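Local coordinates for tRNA(Ile2) 2-agmatinylcytidine synthetase TiaS (Archaeoglobus fulgidus, PDB 5XOB), which uses ATP to attach agmatine to the wobble cytidine of its isoleucine tRNA, so that the tRNA reads AUA instead of AUG, at residues V3-D8 and V59-E64. Residues are numbered along the deposited sequence; the frame is centred on the assembly and turned at random.
With MG (magnesium ion), chain C.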
# COMPACT_ATOMS: atom_id res chain seq x y z
N VAL A 3 1.50 10.44 28.53
CA VAL A 3 0.35 10.80 27.71
C VAL A 3 0.65 10.65 26.22
O VAL A 3 1.67 11.13 25.71
CB VAL A 3 -0.11 12.25 28.00
CG1 VAL A 3 -1.37 12.58 27.20
CG2 VAL A 3 -0.38 12.44 29.49
N TRP A 4 -0.27 9.97 25.53
CA TRP A 4 -0.20 9.79 24.09
C TRP A 4 -0.79 10.99 23.37
O TRP A 4 -1.93 11.38 23.64
CB TRP A 4 -0.97 8.54 23.66
CG TRP A 4 -0.19 7.26 23.75
CD1 TRP A 4 -0.31 6.30 24.71
CD2 TRP A 4 0.82 6.79 22.84
NE1 TRP A 4 0.57 5.26 24.46
CE2 TRP A 4 1.27 5.54 23.31
CE3 TRP A 4 1.39 7.32 21.67
CZ2 TRP A 4 2.26 4.81 22.66
CZ3 TRP A 4 2.38 6.58 21.01
CH2 TRP A 4 2.80 5.34 21.51
N VAL A 5 -0.02 11.56 22.45
CA VAL A 5 -0.48 12.69 21.65
C VAL A 5 -0.75 12.26 20.22
O VAL A 5 0.08 11.61 19.59
CB VAL A 5 0.56 13.82 21.64
CG1 VAL A 5 0.04 15.00 20.84
CG2 VAL A 5 0.90 14.24 23.07
N GLY A 6 -1.92 12.65 19.70
CA GLY A 6 -2.35 12.26 18.35
C GLY A 6 -2.60 13.50 17.54
O GLY A 6 -3.07 14.50 18.07
N ILE A 7 -2.26 13.45 16.25
CA ILE A 7 -2.42 14.59 15.34
C ILE A 7 -2.70 14.12 13.91
O ILE A 7 -2.06 13.19 13.44
CB ILE A 7 -1.15 15.48 15.28
CG1 ILE A 7 -0.60 15.77 16.68
CG2 ILE A 7 -1.46 16.80 14.58
CD1 ILE A 7 0.73 16.50 16.69
N ASP A 8 -3.65 14.77 13.22
CA ASP A 8 -3.85 14.58 11.77
C ASP A 8 -4.41 15.85 11.09
O ASP A 8 -4.81 16.80 11.76
CB ASP A 8 -4.77 13.37 11.48
CG ASP A 8 -4.67 12.85 10.03
OD1 ASP A 8 -3.78 13.28 9.26
OD2 ASP A 8 -5.48 11.98 9.64
N VAL A 59 -0.37 10.76 12.92
CA VAL A 59 0.82 10.52 13.75
C VAL A 59 0.48 10.58 15.25
O VAL A 59 -0.34 11.39 15.68
CB VAL A 59 1.93 11.57 13.47
CG1 VAL A 59 3.18 11.32 14.31
CG2 VAL A 59 2.28 11.62 11.99
N SER A 60 1.14 9.72 16.04
CA SER A 60 1.10 9.83 17.49
C SER A 60 2.49 9.72 18.12
O SER A 60 3.44 9.25 17.50
CB SER A 60 0.19 8.76 18.09
OG SER A 60 0.58 7.47 17.66
N PHE A 61 2.60 10.17 19.37
CA PHE A 61 3.81 9.95 20.15
C PHE A 61 3.54 9.99 21.64
O PHE A 61 2.60 10.65 22.09
CB PHE A 61 4.90 10.96 19.77
CG PHE A 61 4.49 12.40 19.95
CD1 PHE A 61 4.81 13.09 21.12
CD2 PHE A 61 3.80 13.07 18.94
CE1 PHE A 61 4.43 14.41 21.28
CE2 PHE A 61 3.42 14.40 19.10
CZ PHE A 61 3.74 15.07 20.27
N LEU A 62 4.37 9.27 22.39
CA LEU A 62 4.23 9.17 23.84
C LEU A 62 5.14 10.17 24.55
O LEU A 62 6.34 10.24 24.26
CB LEU A 62 4.59 7.76 24.30
CG LEU A 62 4.22 7.36 25.73
CD1 LEU A 62 2.74 7.56 26.01
CD2 LEU A 62 4.60 5.91 25.99
N VAL A 63 4.56 10.93 25.48
CA VAL A 63 5.34 11.86 26.29
C VAL A 63 5.11 11.65 27.78
O VAL A 63 4.12 11.05 28.18
CB VAL A 63 5.02 13.32 25.95
CG1 VAL A 63 5.25 13.56 24.47
CG2 VAL A 63 3.58 13.65 26.31
N GLU A 64 6.05 12.15 28.57
CA GLU A 64 5.94 12.22 30.02
C GLU A 64 6.01 13.70 30.38
O GLU A 64 6.97 14.38 30.03
CB GLU A 64 7.07 11.45 30.68
CG GLU A 64 7.20 11.64 32.19
CD GLU A 64 6.42 10.62 33.01
OE1 GLU A 64 6.60 9.40 32.77
OE2 GLU A 64 5.65 11.04 33.90
MG MG C . -3.85 12.50 6.81
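Val3, Val5 and Ile7 each exchange a reciprocal pair of backbone hydrogen bonds with Val63, Phe61 and Val59, respectively. Val3 N sits 2.7 Å from Val63 O, and Val5 N lies 2.8 Å from Phe61 O. Ile7 N reaches Val59 O at 2.9 Å. Ser60 OG is hydrogen-bonded to Ala148 O, outside the two strands. Between the bonded pairs, Trp4 faces Leu62 and Gly6 faces Ser60 as non-hydrogen-bonded pairs. The two strands run antiparallel and are neighbours in a mixed sheet, both within the TCKD domain. Strand 93-98 flanks 3-8, and strand 35-44 flanks 59-64. At the C-terminal end of 3-8, Asp8 OD1 binds the magnesium ion at 2.6 Å. Side chains pack on both faces of the sheet. On one, Leu62 CD1 makes a CH-pi contact over the five-membered ring of Trp4, 3.5 Å from its centroid. The six-membered ring of the indole meets the neighbouring backbone obliquely, with Trp4 CE3 3.4 Å from Phe61 C. On the other face, Phe61 CG lies between its own N and carbonyl carbon (chi1 58°), and the ring runs alongside Val5. Val5 CB lies over the ring face, 3.9 Å from its centroid. Ile7 CD1 meets the ring edge at Phe61 CE2, 4.2 Å away. Helices 20-32 and 68-82 cover this valine-rich face.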